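Local coordinates for putative phosphomethylpyrimidine kinase (Bacteroides thetaiotaomicron, PDB 3MBH), which probably transfers a phosphate from ATP to pyridoxal, as a kinase of the pyridoxal and pyridoxamine kinase family, at the interface of chains A and B and the interface of chains A and C. Residues are numbered along the deposited sequence; one frame, centred on the assembly and turned at random. Chains: chain A/B/C, Putative phosphomethylpyrimidine kinase.

Contact 1: the interface of chains A and B. Residues chain A 16, 45, 47, 56, 58; chain B 42, 60, 63, 67.
A:Leu58 and B:Leu60 meet through their methyls, CD2 of A:Leu58 lying 3.4 Å from CD2 of B:Leu60, a little tighter than usual for two side chains that cross at a slant. They belong to a two-fold interface of the deposited assembly, possibly biological, packed here mainly by apolar contacts. The CB and CG corner of the B:Pro42 ring meets two chain A side chains tip to tip: its CB sits 3.7 Å from CD2 of A:Leu16, and its CG approaches CG1 of A:Val45. That methyl, anti to its own backbone N (chi1 172°), also touches CD1 of B:Ile67, whose side chain crosses the valine at about a right angle. The other branch of B:Ile67, CG2, rests on CA of A:Ser47. B:Glu63, bent at chi2 (68°), runs antiparallel past A:Leu58, its carboxylate carbon CD 3.8 Å from CB of A:Leu58. Direct polar pairing between the chains is missing here, and a water does the bridging. It lies 2.7 Å from carboxylate oxygen OE2 of B:Glu63, 2.9 Å from the backbone O of A:Val45 and 2.5 Å from the hydroxyl OG of A:Ser56, a short contact. Within chain A, the backbone N of A:Ser56 donates a nearly straight hydrogen bond to OG of A:Ser47, answered by a weak one from A:Ser47 N to OG of A:Ser56. That hydroxyl also lies against the partner, OG of A:Ser56 3.4 Å from CG1 of B:Ile67.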
ATOM      1  N   LEU A  16     -29.504 -13.313   4.055  1.00 16.52           N
ATOM      2  CA  LEU A  16     -28.287 -14.110   3.947  1.00 16.60           C
ATOM      3  C   LEU A  16     -28.525 -15.150   2.884  1.00 17.29           C
ATOM      4  O   LEU A  16     -29.365 -16.039   3.060  1.00 15.45           O
ATOM      5  CB  LEU A  16     -27.927 -14.783   5.253  1.00 15.77           C
ATOM      6  CG  LEU A  16     -26.534 -15.495   5.331  1.00 18.19           C
ATOM      7  CD1 LEU A  16     -25.388 -14.459   5.373  1.00 17.93           C
ATOM      8  CD2 LEU A  16     -26.423 -16.417   6.504  1.00 15.43           C
ATOM      9  N   VAL A  45     -33.217 -16.430   4.963  1.00 13.41           N
ATOM     10  CA  VAL A  45     -32.112 -17.304   4.580  1.00 14.58           C
ATOM     11  C   VAL A  45     -32.389 -17.986   3.252  1.00 15.10           C
ATOM     12  O   VAL A  45     -33.435 -18.602   3.077  1.00 15.13           O
ATOM     13  CB  VAL A  45     -31.819 -18.322   5.662  1.00 15.39           C
ATOM     14  CG1 VAL A  45     -30.766 -19.376   5.177  1.00 11.27           C
ATOM     15  CG2 VAL A  45     -31.247 -17.554   6.841  1.00 15.11           C
ATOM     16  N   SER A  47     -30.466 -20.279  -0.175  1.00 15.70           N
ATOM     17  CA  SER A  47     -29.348 -21.003  -0.746  1.00 15.34           C
ATOM     18  C   SER A  47     -28.538 -20.125  -1.727  1.00 16.02           C
ATOM     19  O   SER A  47     -27.303 -20.308  -1.909  1.00 13.65           O
ATOM     20  CB  SER A  47     -29.874 -22.240  -1.487  1.00 15.73           C
ATOM     21  OG  SER A  47     -30.771 -21.918  -2.553  1.00 14.32           O
ATOM     22  N   SER A  56     -33.805 -22.091  -2.148  1.00 15.98           N
ATOM     23  CA  SER A  56     -34.419 -22.333  -0.841  1.00 15.57           C
ATOM     24  C   SER A  56     -34.744 -20.985  -0.242  1.00 15.39           C
ATOM     25  O   SER A  56     -34.081 -20.003  -0.540  1.00 15.14           O
ATOM     26  CB  SER A  56     -33.484 -23.116   0.090  1.00 15.61           C
ATOM     27  OG  SER A  56     -32.333 -22.384   0.428  1.00 15.22           O
ATOM     28  N   LEU A  58     -36.173 -19.254   3.601  1.00 16.22           N
ATOM     29  CA  LEU A  58     -36.705 -19.232   4.941  1.00 16.03           C
ATOM     30  C   LEU A  58     -36.898 -17.746   5.371  1.00 15.97           C
ATOM     31  O   LEU A  58     -35.927 -16.978   5.509  1.00 15.97           O
ATOM     32  CB  LEU A  58     -35.767 -19.935   5.915  1.00 15.74           C
ATOM     33  CG  LEU A  58     -36.266 -20.006   7.372  1.00 17.07           C
ATOM     34  CD1 LEU A  58     -37.529 -20.890   7.579  1.00 17.13           C
ATOM     35  CD2 LEU A  58     -35.123 -20.459   8.247  1.00 17.32           C
TER
ATOM     36  N   PRO B  42     -25.649 -21.301   6.947  1.00 16.12           N
ATOM     37  CA  PRO B  42     -25.781 -20.904   8.332  1.00 16.62           C
ATOM     38  C   PRO B  42     -26.362 -21.964   9.263  1.00 16.07           C
ATOM     39  O   PRO B  42     -27.294 -22.649   8.891  1.00 17.27           O
ATOM     40  CB  PRO B  42     -26.705 -19.691   8.248  1.00 15.91           C
ATOM     41  CG  PRO B  42     -27.539 -19.940   7.018  1.00 15.95           C
ATOM     42  CD  PRO B  42     -26.607 -20.617   6.066  1.00 16.57           C
ATOM     43  N   LEU B  60     -31.140 -23.631  12.808  1.00 15.75           N
ATOM     44  CA  LEU B  60     -31.447 -23.787  11.375  1.00 16.12           C
ATOM     45  C   LEU B  60     -31.254 -25.200  10.847  1.00 16.19           C
ATOM     46  O   LEU B  60     -31.090 -25.391   9.628  1.00 15.98           O
ATOM     47  CB  LEU B  60     -30.688 -22.778  10.515  1.00 16.73           C
ATOM     48  CG  LEU B  60     -31.051 -21.304  10.666  1.00 18.07           C
ATOM     49  CD1 LEU B  60     -30.058 -20.485   9.848  1.00 17.18           C
ATOM     50  CD2 LEU B  60     -32.507 -21.002  10.286  1.00 16.77           C
ATOM     51  N   GLU B  63     -33.458 -26.226   7.897  1.00 17.60           N
ATOM     52  CA  GLU B  63     -33.225 -25.520   6.648  1.00 17.37           C
ATOM     53  C   GLU B  63     -31.935 -25.988   5.950  1.00 16.75           C
ATOM     54  O   GLU B  63     -31.856 -25.921   4.746  1.00 16.42           O
ATOM     55  CB  GLU B  63     -33.161 -23.999   6.833  1.00 17.66           C
ATOM     56  CG  GLU B  63     -33.272 -23.236   5.496  1.00 16.83           C
ATOM     57  CD  GLU B  63     -34.646 -23.364   4.852  1.00 20.02           C
ATOM     58  OE1 GLU B  63     -35.605 -23.808   5.541  1.00 18.62           O
ATOM     59  OE2 GLU B  63     -34.773 -23.028   3.654  1.00 19.56           O
ATOM     60  N   ILE B  67     -30.952 -26.078   1.721  1.00 14.70           N
ATOM     61  CA  ILE B  67     -29.905 -25.286   1.090  1.00 15.16           C
ATOM     62  C   ILE B  67     -28.942 -26.214   0.350  1.00 15.68           C
ATOM     63  O   ILE B  67     -28.646 -26.004  -0.828  1.00 17.69           O
ATOM     64  CB  ILE B  67     -29.104 -24.410   2.111  1.00 15.50           C
ATOM     65  CG1 ILE B  67     -30.036 -23.370   2.762  1.00 15.98           C
ATOM     66  CG2 ILE B  67     -27.798 -23.759   1.427  1.00 12.79           C
ATOM     67  CD1 ILE B  67     -29.437 -22.747   4.096  1.00 14.20           C
TER
HETATM   68  O   HOH W   1     -32.846 -21.376   2.701  1.00 16.19           O

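Contact 2: the interface of chains A and C. Residues chain A 105-108, 141, 180; chain C 2-3.
C:Met2, a selenomethionine at the modelled start of its chain, lies against A:Gln180, A:Asp141 and A:Leu108, with 102 Å² of its surface hidden by chain A. It and C:Tyr3 are poorly ordered, so the fine geometry is approximate. The side chain of A:Gln180 crosses that of C:Met2 at about a right angle, its amide oxygen OE1 3.4 Å from CG and 3.5 Å from SE of C:Met2. The extended chain of A:Gln180, with CG anti to the backbone N (chi1 173°), carries the amide out to this point. An alanine here would probably open a gap beside CG and SE of C:Met2 and leave that already poorly ordered side chain freer to turn. A:Asp141 slides past in the opposite direction, its carboxylate carbon CG 3.9 Å from CB of C:Met2. The terminal methyl CE, swung aside by the bend at chi3 (-110°), comes within 4.0 Å of CD1 of A:Leu108, alongside a leucine pointing the same way. C:Tyr3 follows with 46 Å² hidden: its CB packs 3.9 Å from CB of A:Leu108, and its backbone N makes a weak hydrogen bond to O of A:Ser107. A:Pro105 and A:Asp106, from the same loop, line this terminal segment. On chain A the site gathers the loop leading into strand 108-111, the loop residue between 3-10 helix 137-139 and strand 142-143, and the residue just ahead of strand 181-189, so the partner's terminus docks where these strands begin.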
ATOM      1  N   PRO A 105     -29.648  11.299  16.591  1.00 29.58           N
ATOM      2  CA  PRO A 105     -29.517  12.557  15.850  1.00 29.69           C
ATOM      3  C   PRO A 105     -28.446  12.527  14.761  1.00 29.56           C
ATOM      4  O   PRO A 105     -28.626  13.116  13.712  1.00 30.19           O
ATOM      5  CB  PRO A 105     -29.145  13.563  16.953  1.00 30.07           C
ATOM      6  CG  PRO A 105     -29.653  12.958  18.218  1.00 29.77           C
ATOM      7  CD  PRO A 105     -29.537  11.475  18.049  1.00 29.26           C
ATOM      8  N   ASP A 106     -27.325  11.862  14.992  1.00 30.39           N
ATOM      9  CA  ASP A 106     -26.302  11.765  13.927  1.00 31.12           C
ATOM     10  C   ASP A 106     -26.468  10.524  13.028  1.00 29.50           C
ATOM     11  O   ASP A 106     -25.592  10.281  12.209  1.00 30.52           O
ATOM     12  CB  ASP A 106     -24.857  11.773  14.506  1.00 31.61           C
ATOM     13  CG  ASP A 106     -24.487  13.106  15.222  1.00 36.71           C
ATOM     14  OD1 ASP A 106     -25.117  14.175  14.947  1.00 42.87           O
ATOM     15  OD2 ASP A 106     -23.546  13.096  16.070  1.00 42.32           O
ATOM     16  N   SER A 107     -27.538   9.731  13.153  1.00 27.86           N
ATOM     17  CA  SER A 107     -27.651   8.487  12.314  1.00 26.06           C
ATOM     18  C   SER A 107     -27.824   8.717  10.810  1.00 24.62           C
ATOM     19  O   SER A 107     -28.248   9.783  10.328  1.00 25.35           O
ATOM     20  CB  SER A 107     -28.779   7.547  12.755  1.00 25.37           C
ATOM     21  OG  SER A 107     -28.711   7.218  14.119  1.00 27.04           O
ATOM     22  N   LEU A 108     -27.399   7.710  10.072  1.00 22.26           N
ATOM     23  CA  LEU A 108     -27.580   7.676   8.644  1.00 20.59           C
ATOM     24  C   LEU A 108     -28.474   6.469   8.460  1.00 19.09           C
ATOM     25  O   LEU A 108     -28.087   5.387   8.880  1.00 19.20           O
ATOM     26  CB  LEU A 108     -26.213   7.451   8.002  1.00 20.68           C
ATOM     27  CG  LEU A 108     -26.213   7.353   6.485  1.00 19.56           C
ATOM     28  CD1 LEU A 108     -26.606   8.665   5.854  1.00 22.60           C
ATOM     29  CD2 LEU A 108     -24.854   6.872   6.041  1.00 21.33           C
ATOM     30  N   ASP A 141     -32.894   8.418   5.147  1.00 17.70           N
ATOM     31  CA  ASP A 141     -32.140   9.612   4.747  1.00 16.90           C
ATOM     32  C   ASP A 141     -31.643   9.500   3.307  1.00 16.52           C
ATOM     33  O   ASP A 141     -31.587  10.497   2.559  1.00 16.01           O
ATOM     34  CB  ASP A 141     -30.944   9.843   5.673  1.00 17.47           C
ATOM     35  CG  ASP A 141     -31.341   9.981   7.139  1.00 18.20           C
ATOM     36  OD1 ASP A 141     -32.305  10.685   7.403  1.00 19.52           O
ATOM     37  OD2 ASP A 141     -30.694   9.414   8.029  1.00 17.68           O
ATOM     38  N   GLN A 180     -33.476  12.909   2.194  1.00 16.94           N
ATOM     39  CA  GLN A 180     -32.679  14.055   1.817  1.00 17.60           C
ATOM     40  C   GLN A 180     -31.882  13.738   0.554  1.00 16.19           C
ATOM     41  O   GLN A 180     -31.656  14.601  -0.252  1.00 16.18           O
ATOM     42  CB  GLN A 180     -31.752  14.439   2.974  1.00 17.50           C
ATOM     43  CG  GLN A 180     -30.728  15.564   2.604  1.00 21.17           C
ATOM     44  CD  GLN A 180     -29.574  15.673   3.600  1.00 25.32           C
ATOM     45  OE1 GLN A 180     -29.780  15.605   4.833  1.00 25.51           O
ATOM     46  NE2 GLN A 180     -28.351  15.843   3.071  1.00 21.22           N
TER
HETATM   47  N   MSE C   2     -29.147  14.400  10.059  1.00 58.92           N
HETATM   48  CA  MSE C   2     -28.372  13.166   9.684  1.00 59.02           C
HETATM   49  C   MSE C   2     -26.832  13.305   9.811  1.00 58.10           C
HETATM   50  O   MSE C   2     -26.280  14.382  10.086  1.00 57.77           O
HETATM   51  CB  MSE C   2     -28.736  12.698   8.255  1.00 59.40           C
HETATM   52  CG  MSE C   2     -28.177  13.582   7.098  1.00 60.56           C
HETATM   53 SE   MSE C   2     -27.967  12.676   5.334  0.75 62.74          SE
HETATM   54  CE  MSE C   2     -25.984  12.575   5.152  1.00 60.34           C
ATOM     55  N   TYR C   3     -26.163  12.181   9.562  1.00 57.12           N
ATOM     56  CA  TYR C   3     -24.730  11.994   9.817  1.00 56.39           C
ATOM     57  C   TYR C   3     -23.818  13.045   9.161  1.00 55.16           C
ATOM     58  O   TYR C   3     -24.104  13.538   8.059  1.00 54.85           O
ATOM     59  CB  TYR C   3     -24.353  10.562   9.376  1.00 56.62           C
ATOM     60  CG  TYR C   3     -22.999  10.042   9.800  1.00 56.94           C
ATOM     61  CD1 TYR C   3     -21.872  10.353   9.070  1.00 57.02           C
ATOM     62  CD2 TYR C   3     -22.860   9.187  10.914  1.00 57.86           C
ATOM     63  CE1 TYR C   3     -20.614   9.871   9.441  1.00 58.36           C
ATOM     64  CE2 TYR C   3     -21.598   8.690  11.294  1.00 58.46           C
ATOM     65  CZ  TYR C   3     -20.471   9.036  10.542  1.00 58.29           C
ATOM     66  OH  TYR C   3     -19.200   8.568  10.859  1.00 57.95           O
TER

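About 33 Å separates the C-alpha centres of contact 1 and contact 2, which share chain A but no residue or secondary-structure element. On chain A, contact 1 draws on strands 16-17, 44-46 and 57-59, next to pyridoxal-pocket residues such as A:Ser17 and A:Leu46, so packing against helix 64-74 of chain B and its approach could help shape that region. Contact 2 is instead a tail exchange: each interface is two-fold symmetric, so every contact has its twin with the chains exchanged. Two separate surfaces per subunit can link the six-chain deposited assembly; the structure alone does not show that this hexamer forms in solution.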